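PDB 6J31: kcn28 from Kitasatospora, which is a two-domain protein of the GT-B fold, with a C-terminal domain related to erythromycin biosynthesis protein CIII. Local coordinates for residues G306-G311 against V316-A321; P190-P195 against V335-A340; Q91-Y96 against A117-I122. One frame throughout, in Å; residues are numbered along the deposited sequence.

Contact 1 of 3, residues G306-G311 against V316-A321; sequences GGIQEG and VPMVVA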
ATOM      1  N   GLY A 306       2.227   3.519   1.575  1.00 36.36           N
ATOM      2  CA  GLY A 306       2.187   4.664   0.680  1.00 35.81           C
ATOM      3  C   GLY A 306       2.800   5.906   1.299  1.00 36.03           C
ATOM      4  O   GLY A 306       3.619   6.587   0.679  1.00 34.70           O
ATOM      5  N   GLY A 307       2.409   6.213   2.538  1.00 37.68           N
ATOM      6  CA  GLY A 307       2.969   7.376   3.207  1.00 38.71           C
ATOM      7  C   GLY A 307       4.456   7.240   3.477  1.00 39.32           C
ATOM      8  O   GLY A 307       5.218   8.196   3.305  1.00 38.98           O
ATOM      9  N   ILE A 308       4.893   6.051   3.902  1.00 39.72           N
ATOM     10  CA  ILE A 308       6.298   5.852   4.244  1.00 41.12           C
ATOM     11  C   ILE A 308       7.181   6.021   3.015  1.00 41.10           C
ATOM     12  O   ILE A 308       8.229   6.676   3.067  1.00 41.25           O
ATOM     13  CB  ILE A 308       6.495   4.476   4.899  1.00 41.65           C
ATOM     14  CG1 ILE A 308       6.133   4.557   6.379  1.00 43.22           C
ATOM     15  CG2 ILE A 308       7.928   3.987   4.709  1.00 41.61           C
ATOM     16  CD1 ILE A 308       6.144   3.235   7.064  1.00 43.63           C
ATOM     17  N   GLN A 309       6.768   5.442   1.888  1.00 41.02           N
ATOM     18  CA  GLN A 309       7.537   5.600   0.661  1.00 42.26           C
ATOM     19  C   GLN A 309       7.510   7.041   0.169  1.00 40.75           C
ATOM     20  O   GLN A 309       8.475   7.498  -0.453  1.00 39.76           O
ATOM     21  CB  GLN A 309       7.013   4.642  -0.406  1.00 43.86           C
ATOM     22  CG  GLN A 309       7.251   3.180  -0.059  1.00 45.74           C
ATOM     23  CD  GLN A 309       7.086   2.265  -1.247  1.00 47.78           C
ATOM     24  OE1 GLN A 309       6.356   1.277  -1.193  1.00 48.37           O
ATOM     25  NE2 GLN A 309       7.767   2.586  -2.330  1.00 48.92           N
ATOM     26  N   GLU A 310       6.415   7.762   0.415  1.00 41.71           N
ATOM     27  CA  GLU A 310       6.384   9.180   0.075  1.00 43.92           C
ATOM     28  C   GLU A 310       7.314   9.986   0.977  1.00 40.64           C
ATOM     29  O   GLU A 310       7.957  10.941   0.521  1.00 39.11           O
ATOM     30  CB  GLU A 310       4.957   9.710   0.150  1.00 48.84           C
ATOM     31  CG  GLU A 310       4.186   9.552  -1.149  1.00 52.82           C
ATOM     32  CD  GLU A 310       2.718   9.878  -0.995  1.00 57.06           C
ATOM     33  OE1 GLU A 310       2.257  10.016   0.158  1.00 59.05           O
ATOM     34  OE2 GLU A 310       2.028  10.010  -2.027  1.00 60.36           O
ATOM     35  N   GLY A 311       7.394   9.621   2.260  1.00 37.76           N
ATOM     36  CA  GLY A 311       8.345  10.276   3.146  1.00 39.03           C
ATOM     37  C   GLY A 311       9.782  10.036   2.724  1.00 39.12           C
ATOM     38  O   GLY A 311      10.596  10.963   2.700  1.00 36.92           O
ATOM     39  N   VAL A 316      12.028  13.136   4.173  1.00 36.12           N
ATOM     40  CA  VAL A 316      11.395  13.761   5.326  1.00 35.40           C
ATOM     41  C   VAL A 316      11.347  12.736   6.455  1.00 36.67           C
ATOM     42  O   VAL A 316      10.779  11.653   6.279  1.00 36.75           O
ATOM     43  CB  VAL A 316       9.982  14.270   4.991  1.00 32.95           C
ATOM     44  CG1 VAL A 316       9.313  14.866   6.217  1.00 31.34           C
ATOM     45  CG2 VAL A 316      10.035  15.270   3.849  1.00 31.94           C
ATOM     46  N   PRO A 317      11.919  13.022   7.624  1.00 36.08           N
ATOM     47  CA  PRO A 317      11.824  12.076   8.739  1.00 36.79           C
ATOM     48  C   PRO A 317      10.391  11.941   9.223  1.00 39.42           C
ATOM     49  O   PRO A 317       9.564  12.840   9.052  1.00 39.07           O
ATOM     50  CB  PRO A 317      12.722  12.698   9.815  1.00 36.62           C
ATOM     51  CG  PRO A 317      12.757  14.139   9.488  1.00 35.97           C
ATOM     52  CD  PRO A 317      12.646  14.248   7.994  1.00 35.31           C
ATOM     53  N   MET A 318      10.095  10.791   9.827  1.00 40.48           N
ATOM     54  CA  MET A 318       8.716  10.437  10.118  1.00 42.61           C
ATOM     55  C   MET A 318       8.519  10.085  11.586  1.00 44.29           C
ATOM     56  O   MET A 318       9.372   9.450  12.209  1.00 45.08           O
ATOM     57  CB  MET A 318       8.260   9.271   9.228  1.00 41.77           C
ATOM     58  CG  MET A 318       8.136   9.671   7.758  1.00 42.12           C
ATOM     59  SD  MET A 318       7.878   8.303   6.617  1.00 41.63           S
ATOM     60  CE  MET A 318       9.576   7.817   6.295  1.00 41.13           C
ATOM     61  N   VAL A 319       7.388  10.522  12.129  1.00 42.99           N
ATOM     62  CA  VAL A 319       6.865  10.028  13.396  1.00 42.98           C
ATOM     63  C   VAL A 319       5.715   9.092  13.058  1.00 45.17           C
ATOM     64  O   VAL A 319       4.728   9.509  12.441  1.00 45.74           O
ATOM     65  CB  VAL A 319       6.405  11.178  14.309  1.00 41.08           C
ATOM     66  CG1 VAL A 319       5.744  10.625  15.559  1.00 40.74           C
ATOM     67  CG2 VAL A 319       7.580  12.073  14.674  1.00 39.14           C
ATOM     68  N   VAL A 320       5.849   7.822  13.424  1.00 46.83           N
ATOM     69  CA  VAL A 320       4.949   6.772  12.968  1.00 47.55           C
ATOM     70  C   VAL A 320       4.050   6.348  14.121  1.00 48.63           C
ATOM     71  O   VAL A 320       4.529   6.123  15.239  1.00 48.99           O
ATOM     72  CB  VAL A 320       5.731   5.570  12.411  1.00 47.34           C
ATOM     73  CG1 VAL A 320       4.779   4.555  11.811  1.00 46.55           C
ATOM     74  CG2 VAL A 320       6.745   6.032  11.385  1.00 47.29           C
ATOM     75  N   ALA A 321       2.748   6.233  13.845  1.00 50.46           N
ATOM     76  CA  ALA A 321       1.745   5.808  14.820  1.00 53.98           C
ATOM     77  C   ALA A 321       1.009   4.608  14.238  1.00 56.95           C
ATOM     78  O   ALA A 321      -0.108   4.743  13.714  1.00 55.40           O
ATOM     79  CB  ALA A 321       0.774   6.938  15.161  1.00 53.70           C
TER
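Met318 reaches from its strand to the helical residues Ile308 and Gly311, and this one side chain carries most of the apolar contact. Its thioether lies against backbone as much as side chain: SD is 3.8 Å from Ile308 CA, and CE packs 3.7 Å from Ile308 O. The chain runs out extended and then bends at its last torsion (chi3 -87°), which brings CE to that carbonyl, with Gly311 CA also close by. Gly311 has no side chain, and SD of Met318 can therefore settle 4.0 Å from Gly311 CA. The side chains of Ile308 and Met318 cross at about a right angle, CG1 of Ile308 lying 4.1 Å from SD of Met318. The polar part is a single backbone bond, Val316 N to Gly311 O, 3.0 Å long and nearly straight at 173°. It spans the last turn of helix 305-314 and ties Val316, two residues before the strand, to the helix end. Helix 305-314 and strand 318-320 form the second half of a beta-alpha-beta unit begun by strand 298-301, and their local axes run nearly antiparallel (162°), 10.3 Å apart at closest. Around this buried core, Phe299 of strand 298-301 touches both Met318 and Val316, helix 327-336 brings Asn330 and Val334 against Ile308, and Arg341 of strand 340-342 pairs through its backbone with Met318 and Val320.

Contact 2 of 3, residues P190-P195 against V335-A340; sequences PRFLQP and VGLGIA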
ATOM      1  N   PRO A 190      11.036  -1.310  -1.663  1.00 35.80           N
ATOM      2  CA  PRO A 190      12.467  -1.631  -1.602  1.00 36.54           C
ATOM      3  C   PRO A 190      12.726  -2.742  -0.597  1.00 36.92           C
ATOM      4  O   PRO A 190      11.932  -2.984   0.314  1.00 36.37           O
ATOM      5  CB  PRO A 190      13.113  -0.317  -1.155  1.00 36.31           C
ATOM      6  CG  PRO A 190      12.022   0.416  -0.445  1.00 36.19           C
ATOM      7  CD  PRO A 190      10.745   0.032  -1.131  1.00 35.32           C
ATOM      8  N   ARG A 191      13.868  -3.415  -0.762  1.00 37.28           N
ATOM      9  CA  ARG A 191      14.180  -4.530   0.128  1.00 37.13           C
ATOM     10  C   ARG A 191      14.315  -4.070   1.576  1.00 35.38           C
ATOM     11  O   ARG A 191      14.013  -4.837   2.496  1.00 33.49           O
ATOM     12  CB  ARG A 191      15.446  -5.264  -0.344  1.00 37.21           C
ATOM     13  CG  ARG A 191      16.771  -4.639   0.094  1.00 40.05           C
ATOM     14  CD  ARG A 191      18.017  -5.460  -0.304  1.00 38.17           C
ATOM     15  NE  ARG A 191      17.999  -5.931  -1.689  1.00 34.56           N
ATOM     16  CZ  ARG A 191      17.625  -7.150  -2.065  1.00 34.48           C
ATOM     17  NH1 ARG A 191      17.231  -8.041  -1.160  1.00 35.66           N
ATOM     18  NH2 ARG A 191      17.639  -7.477  -3.350  1.00 32.91           N
ATOM     19  N   PHE A 192      14.735  -2.822   1.806  1.00 36.16           N
ATOM     20  CA  PHE A 192      14.882  -2.360   3.183  1.00 36.38           C
ATOM     21  C   PHE A 192      13.547  -2.070   3.864  1.00 38.41           C
ATOM     22  O   PHE A 192      13.545  -1.762   5.062  1.00 40.52           O
ATOM     23  CB  PHE A 192      15.804  -1.133   3.259  1.00 35.49           C
ATOM     24  CG  PHE A 192      15.311   0.082   2.515  1.00 34.27           C
ATOM     25  CD1 PHE A 192      14.291   0.869   3.030  1.00 34.07           C
ATOM     26  CD2 PHE A 192      15.904   0.467   1.325  1.00 33.93           C
ATOM     27  CE1 PHE A 192      13.849   1.992   2.352  1.00 34.29           C
ATOM     28  CE2 PHE A 192      15.468   1.592   0.643  1.00 33.91           C
ATOM     29  CZ  PHE A 192      14.439   2.354   1.157  1.00 34.58           C
ATOM     30  N   LEU A 193      12.425  -2.137   3.140  1.00 35.93           N
ATOM     31  CA  LEU A 193      11.095  -2.052   3.735  1.00 33.63           C
ATOM     32  C   LEU A 193      10.399  -3.406   3.807  1.00 34.21           C
ATOM     33  O   LEU A 193       9.224  -3.467   4.180  1.00 33.99           O
ATOM     34  CB  LEU A 193      10.216  -1.065   2.957  1.00 31.39           C
ATOM     35  CG  LEU A 193      10.585   0.415   3.061  1.00 30.24           C
ATOM     36  CD1 LEU A 193       9.547   1.308   2.379  1.00 27.79           C
ATOM     37  CD2 LEU A 193      10.779   0.814   4.524  1.00 28.98           C
ATOM     38  N   GLN A 194      11.112  -4.492   3.494  1.00 34.31           N
ATOM     39  CA  GLN A 194      10.559  -5.835   3.556  1.00 33.56           C
ATOM     40  C   GLN A 194      11.060  -6.522   4.811  1.00 35.42           C
ATOM     41  O   GLN A 194      12.270  -6.764   4.930  1.00 39.65           O
ATOM     42  CB  GLN A 194      10.956  -6.644   2.323  1.00 33.08           C
ATOM     43  CG  GLN A 194      10.720  -8.152   2.455  1.00 32.38           C
ATOM     44  CD  GLN A 194       9.249  -8.530   2.333  1.00 31.61           C
ATOM     45  OE1 GLN A 194       8.591  -8.192   1.351  1.00 31.60           O
ATOM     46  NE2 GLN A 194       8.736  -9.244   3.322  1.00 31.73           N
ATOM     47  N   PRO A 195      10.196  -6.843   5.768  1.00 35.85           N
ATOM     48  CA  PRO A 195      10.656  -7.590   6.941  1.00 37.59           C
ATOM     49  C   PRO A 195      11.139  -8.973   6.528  1.00 40.43           C
ATOM     50  O   PRO A 195      10.566  -9.608   5.640  1.00 39.61           O
ATOM     51  CB  PRO A 195       9.410  -7.665   7.835  1.00 37.45           C
ATOM     52  CG  PRO A 195       8.476  -6.617   7.310  1.00 36.52           C
ATOM     53  CD  PRO A 195       8.778  -6.471   5.855  1.00 35.84           C
ATOM     54  N   VAL A 335      12.015   2.853  11.871  1.00 38.06           N
ATOM     55  CA  VAL A 335      12.760   3.083  13.105  1.00 37.77           C
ATOM     56  C   VAL A 335      14.102   2.364  13.051  1.00 38.10           C
ATOM     57  O   VAL A 335      15.141   2.925  13.426  1.00 38.11           O
ATOM     58  CB  VAL A 335      11.923   2.644  14.321  1.00 35.85           C
ATOM     59  CG1 VAL A 335      12.808   2.462  15.549  1.00 36.17           C
ATOM     60  CG2 VAL A 335      10.823   3.650  14.588  1.00 33.20           C
ATOM     61  N   GLY A 336      14.104   1.120  12.565  1.00 37.06           N
ATOM     62  CA  GLY A 336      15.346   0.381  12.419  1.00 36.62           C
ATOM     63  C   GLY A 336      16.321   1.034  11.462  1.00 36.78           C
ATOM     64  O   GLY A 336      17.532   0.826  11.568  1.00 36.31           O
ATOM     65  N   LEU A 337      15.809   1.803  10.496  1.00 37.10           N
ATOM     66  CA  LEU A 337      16.648   2.559   9.578  1.00 37.04           C
ATOM     67  C   LEU A 337      17.194   3.836  10.206  1.00 37.84           C
ATOM     68  O   LEU A 337      18.040   4.496   9.592  1.00 37.35           O
ATOM     69  CB  LEU A 337      15.859   2.907   8.310  1.00 36.86           C
ATOM     70  CG  LEU A 337      15.371   1.731   7.457  1.00 37.25           C
ATOM     71  CD1 LEU A 337      14.427   2.205   6.374  1.00 37.87           C
ATOM     72  CD2 LEU A 337      16.536   0.952   6.852  1.00 36.03           C
ATOM     73  N   GLY A 338      16.749   4.182  11.413  1.00 38.58           N
ATOM     74  CA  GLY A 338      17.236   5.372  12.085  1.00 40.13           C
ATOM     75  C   GLY A 338      16.732   6.673  11.503  1.00 41.36           C
ATOM     76  O   GLY A 338      17.449   7.679  11.547  1.00 41.17           O
ATOM     77  N   ILE A 339      15.522   6.682  10.945  1.00 40.99           N
ATOM     78  CA  ILE A 339      14.966   7.882  10.332  1.00 40.67           C
ATOM     79  C   ILE A 339      13.571   8.162  10.876  1.00 42.80           C
ATOM     80  O   ILE A 339      12.822   8.958  10.300  1.00 43.87           O
ATOM     81  CB  ILE A 339      14.922   7.759   8.798  1.00 38.47           C
ATOM     82  CG1 ILE A 339      14.109   6.533   8.396  1.00 36.89           C
ATOM     83  CG2 ILE A 339      16.324   7.702   8.207  1.00 38.14           C
ATOM     84  CD1 ILE A 339      13.311   6.741   7.148  1.00 36.19           C
ATOM     85  N   ALA A 340      13.199   7.510  11.976  1.00 43.85           N
ATOM     86  CA  ALA A 340      11.825   7.607  12.442  1.00 45.08           C
ATOM     87  C   ALA A 340      11.753   7.381  13.945  1.00 47.45           C
ATOM     88  O   ALA A 340      12.670   6.833  14.560  1.00 47.02           O
ATOM     89  CB  ALA A 340      10.921   6.607  11.712  1.00 44.13           C
TER
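The side chains of Phe192 and Leu337 meet at about a right angle, one methyl of the leucine set obliquely against one side of the aromatic ring. CD1 of Leu337 comes 3.6 Å from CD1 of Phe192 and 4.1 Å from CE1 of the same ring. That methyl points outward because it is anti to CA (chi2 171°), carrying CD1 toward the phenylalanine. With Phe192 CG between its own backbone N and carbonyl carbon (chi1 62°), the ring is set between Leu337 CD1 and Pro190 CG, which lie on opposite sides of its plane; the proline carbon is 3.5 Å above one face of the Phe192 ring, displaced toward the rim. Leu193 joins from beside the ring, its CD2 4.3 Å from Leu337 CD1. The contact bridges the two domains of the GT-B fold: 190-195 follows strand 185-187 of the seven-stranded sheet, while Leu337 lies at the C-terminal end of helix 327-336, where Gly338 with its positive phi completes a Schellman motif. Leu373 of helix 364-378 touches Leu337, and Leu312 of helix 305-314 touches both Phe192 and Leu193.

Contact 3 of 3, residues Q91-Y96 against A117-I122; sequences QLRAAY and AMNWGI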
ATOM      1  N   GLN A  91     -16.850 -13.731 -12.975  1.00 29.85           N
ATOM      2  CA  GLN A  91     -16.881 -12.491 -13.742  1.00 30.41           C
ATOM      3  C   GLN A  91     -15.639 -12.345 -14.607  1.00 30.12           C
ATOM      4  O   GLN A  91     -15.739 -11.982 -15.784  1.00 31.89           O
ATOM      5  CB  GLN A  91     -17.028 -11.301 -12.805  1.00 31.08           C
ATOM      6  CG  GLN A  91     -18.312 -11.330 -12.018  1.00 31.46           C
ATOM      7  CD  GLN A  91     -18.468 -10.114 -11.154  1.00 29.38           C
ATOM      8  OE1 GLN A  91     -18.692  -9.018 -11.655  1.00 29.63           O
ATOM      9  NE2 GLN A  91     -18.375 -10.301  -9.843  1.00 25.00           N
ATOM     10  N   LEU A  92     -14.466 -12.654 -14.052  1.00 29.47           N
ATOM     11  CA  LEU A  92     -13.245 -12.622 -14.846  1.00 28.00           C
ATOM     12  C   LEU A  92     -13.298 -13.646 -15.969  1.00 28.70           C
ATOM     13  O   LEU A  92     -12.854 -13.371 -17.090  1.00 29.08           O
ATOM     14  CB  LEU A  92     -12.037 -12.879 -13.949  1.00 27.94           C
ATOM     15  CG  LEU A  92     -11.688 -11.805 -12.925  1.00 26.65           C
ATOM     16  CD1 LEU A  92     -10.455 -12.231 -12.163  1.00 26.66           C
ATOM     17  CD2 LEU A  92     -11.469 -10.463 -13.602  1.00 24.71           C
ATOM     18  N   ARG A  93     -13.821 -14.842 -15.683  1.00 30.94           N
ATOM     19  CA  ARG A  93     -13.923 -15.867 -16.717  1.00 32.25           C
ATOM     20  C   ARG A  93     -14.811 -15.401 -17.860  1.00 31.56           C
ATOM     21  O   ARG A  93     -14.449 -15.537 -19.035  1.00 31.84           O
ATOM     22  CB  ARG A  93     -14.461 -17.170 -16.118  1.00 33.56           C
ATOM     23  CG  ARG A  93     -14.463 -18.361 -17.082  1.00 35.54           C
ATOM     24  CD  ARG A  93     -15.018 -19.629 -16.421  1.00 36.02           C
ATOM     25  NE  ARG A  93     -14.412 -19.880 -15.113  1.00 35.75           N
ATOM     26  CZ  ARG A  93     -13.270 -20.536 -14.917  1.00 35.60           C
ATOM     27  NH1 ARG A  93     -12.586 -21.026 -15.944  1.00 36.41           N
ATOM     28  NH2 ARG A  93     -12.813 -20.703 -13.682  1.00 36.21           N
ATOM     29  N   ALA A  94     -15.961 -14.809 -17.533  1.00 30.96           N
ATOM     30  CA  ALA A  94     -16.887 -14.350 -18.564  1.00 30.82           C
ATOM     31  C   ALA A  94     -16.269 -13.250 -19.420  1.00 30.35           C
ATOM     32  O   ALA A  94     -16.440 -13.236 -20.646  1.00 30.85           O
ATOM     33  CB  ALA A  94     -18.186 -13.871 -17.918  1.00 30.30           C
ATOM     34  N   ALA A  95     -15.555 -12.315 -18.793  1.00 28.39           N
ATOM     35  CA  ALA A  95     -14.997 -11.190 -19.537  1.00 30.00           C
ATOM     36  C   ALA A  95     -13.896 -11.631 -20.501  1.00 29.54           C
ATOM     37  O   ALA A  95     -13.793 -11.100 -21.612  1.00 28.83           O
ATOM     38  CB  ALA A  95     -14.472 -10.132 -18.570  1.00 31.02           C
ATOM     39  N   TYR A  96     -13.058 -12.588 -20.098  1.00 28.77           N
ATOM     40  CA  TYR A  96     -11.863 -12.930 -20.862  1.00 28.57           C
ATOM     41  C   TYR A  96     -11.970 -14.238 -21.633  1.00 30.59           C
ATOM     42  O   TYR A  96     -11.007 -14.609 -22.313  1.00 29.81           O
ATOM     43  CB  TYR A  96     -10.647 -12.991 -19.930  1.00 28.41           C
ATOM     44  CG  TYR A  96     -10.155 -11.637 -19.475  1.00 27.51           C
ATOM     45  CD1 TYR A  96      -9.433 -10.816 -20.333  1.00 25.56           C
ATOM     46  CD2 TYR A  96     -10.423 -11.174 -18.194  1.00 27.24           C
ATOM     47  CE1 TYR A  96      -8.980  -9.579 -19.922  1.00 25.32           C
ATOM     48  CE2 TYR A  96      -9.978  -9.939 -17.775  1.00 25.97           C
ATOM     49  CZ  TYR A  96      -9.256  -9.144 -18.642  1.00 25.51           C
ATOM     50  OH  TYR A  96      -8.811  -7.908 -18.227  1.00 25.73           O
ATOM     51  N   ALA A 117      -5.748 -18.003 -14.608  1.00 33.86           N
ATOM     52  CA  ALA A 117      -4.549 -18.217 -15.408  1.00 33.40           C
ATOM     53  C   ALA A 117      -4.132 -19.680 -15.390  1.00 33.21           C
ATOM     54  O   ALA A 117      -3.669 -20.217 -16.402  1.00 33.29           O
ATOM     55  CB  ALA A 117      -3.418 -17.322 -14.907  1.00 33.23           C
ATOM     56  N   MET A 118      -4.272 -20.339 -14.238  1.00 33.64           N
ATOM     57  CA  MET A 118      -3.948 -21.759 -14.158  1.00 34.94           C
ATOM     58  C   MET A 118      -4.888 -22.594 -15.026  1.00 34.31           C
ATOM     59  O   MET A 118      -4.450 -23.541 -15.689  1.00 32.98           O
ATOM     60  CB  MET A 118      -3.993 -22.209 -12.699  1.00 37.03           C
ATOM     61  CG  MET A 118      -2.789 -21.734 -11.892  1.00 39.26           C
ATOM     62  SD  MET A 118      -3.034 -21.801 -10.109  1.00 42.16           S
ATOM     63  CE  MET A 118      -2.715 -23.537  -9.799  1.00 41.18           C
ATOM     64  N   ASN A 119      -6.177 -22.240 -15.057  1.00 34.99           N
ATOM     65  CA  ASN A 119      -7.138 -22.970 -15.884  1.00 36.16           C
ATOM     66  C   ASN A 119      -6.772 -22.897 -17.365  1.00 34.53           C
ATOM     67  O   ASN A 119      -6.909 -23.885 -18.094  1.00 34.52           O
ATOM     68  CB  ASN A 119      -8.550 -22.415 -15.672  1.00 40.19           C
ATOM     69  CG  ASN A 119      -9.144 -22.776 -14.315  1.00 43.92           C
ATOM     70  OD1 ASN A 119      -8.686 -23.692 -13.640  1.00 44.43           O
ATOM     71  ND2 ASN A 119     -10.182 -22.048 -13.919  1.00 46.80           N
ATOM     72  N   TRP A 120      -6.314 -21.734 -17.827  1.00 32.94           N
ATOM     73  CA  TRP A 120      -6.089 -21.484 -19.244  1.00 31.48           C
ATOM     74  C   TRP A 120      -4.636 -21.627 -19.667  1.00 32.95           C
ATOM     75  O   TRP A 120      -4.313 -21.344 -20.826  1.00 31.99           O
ATOM     76  CB  TRP A 120      -6.591 -20.087 -19.616  1.00 30.36           C
ATOM     77  CG  TRP A 120      -8.068 -19.916 -19.511  1.00 30.75           C
ATOM     78  CD1 TRP A 120      -9.005 -20.903 -19.400  1.00 29.04           C
ATOM     79  CD2 TRP A 120      -8.789 -18.682 -19.563  1.00 30.16           C
ATOM     80  NE1 TRP A 120     -10.265 -20.356 -19.360  1.00 28.94           N
ATOM     81  CE2 TRP A 120     -10.158 -18.993 -19.462  1.00 29.74           C
ATOM     82  CE3 TRP A 120      -8.408 -17.342 -19.677  1.00 29.49           C
ATOM     83  CZ2 TRP A 120     -11.148 -18.012 -19.472  1.00 29.11           C
ATOM     84  CZ3 TRP A 120      -9.391 -16.370 -19.681  1.00 29.69           C
ATOM     85  CH2 TRP A 120     -10.744 -16.709 -19.578  1.00 29.69           C
ATOM     86  N   GLY A 121      -3.761 -22.070 -18.771  1.00 35.85           N
ATOM     87  CA  GLY A 121      -2.351 -22.196 -19.104  1.00 36.37           C
ATOM     88  C   GLY A 121      -1.707 -20.887 -19.506  1.00 37.08           C
ATOM     89  O   GLY A 121      -0.876 -20.857 -20.424  1.00 37.51           O
ATOM     90  N   ILE A 122      -2.060 -19.804 -18.822  1.00 34.57           N
ATOM     91  CA  ILE A 122      -1.520 -18.480 -19.113  1.00 32.57           C
ATOM     92  C   ILE A 122      -0.619 -18.103 -17.942  1.00 30.94           C
ATOM     93  O   ILE A 122      -0.976 -18.368 -16.785  1.00 33.39           O
ATOM     94  CB  ILE A 122      -2.653 -17.460 -19.329  1.00 31.51           C
ATOM     95  CG1 ILE A 122      -3.581 -17.931 -20.448  1.00 33.48           C
ATOM     96  CG2 ILE A 122      -2.113 -16.085 -19.690  1.00 29.93           C
ATOM     97  CD1 ILE A 122      -4.774 -17.034 -20.672  1.00 33.66           C
TER
HETATM   98  O   HOH W   1     -13.184 -21.048 -19.356  1.00 44.37           O
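Trp120 lays the benzo edge of its indole against Arg93 and Tyr96, joining the C-terminal ends of two helices in the domain built on the seven-stranded parallel sheet. Strand 103-107 lies between helices 74-96 and 112-120 in the chain, and Gly121 closes the second helix with a Schellman motif. Packing contacts line the indole rim. Tyr96 CB lies in the ring plane, 3.6 Å from Trp120 CZ3, and Arg93 O likewise meets the edge in plane. Tyr96 C stands obliquely to the ring, 3.4 Å from Trp120 CH2, while the arginine's aliphatic part adds CG at 4.1 Å from Trp120 CZ2. The tyrosine ring itself leads away, toward the sheet, where its hydroxyl bonds to Thr36 OG1. From outside the two segments, Arg100 makes a cation-pi contact with Trp120. Polar groups lie on the NE1 side. Arg93 bends at chi3 (-48°), and its guanidinium stands almost perpendicular to the indole (89° between planes); the Asn119 amide lies at the guanidinium edge, its plane turned by 33°. A water in the planes of both indole and guanidinium accepts from Trp120 NE1 at 3.0 Å and, weakly, from Arg93 NH1 at 3.5 Å.

From the N terminus, contact 3 comes first: it closes a short loop through strand 103-107 and joins two helices of the first domain. Its span is finished before 190-195, in the loop after strand 185-187, opens contact 2. The chain then runs into the second domain and closes contact 2 only at 335-340; within that span, contact 1 opens and closes across a tight helix-to-strand turn. Contacts 1 and 2 touch: Leu193 CD1 packs on Gln309 CG and Ile308 CG2, and Met318 O meets Ala340 CB. Contact 1 is buried within the second domain, while contact 2 spans the domain interface. Contact 3 lies across the molecule, its centre about 38 Å from either of the other centres.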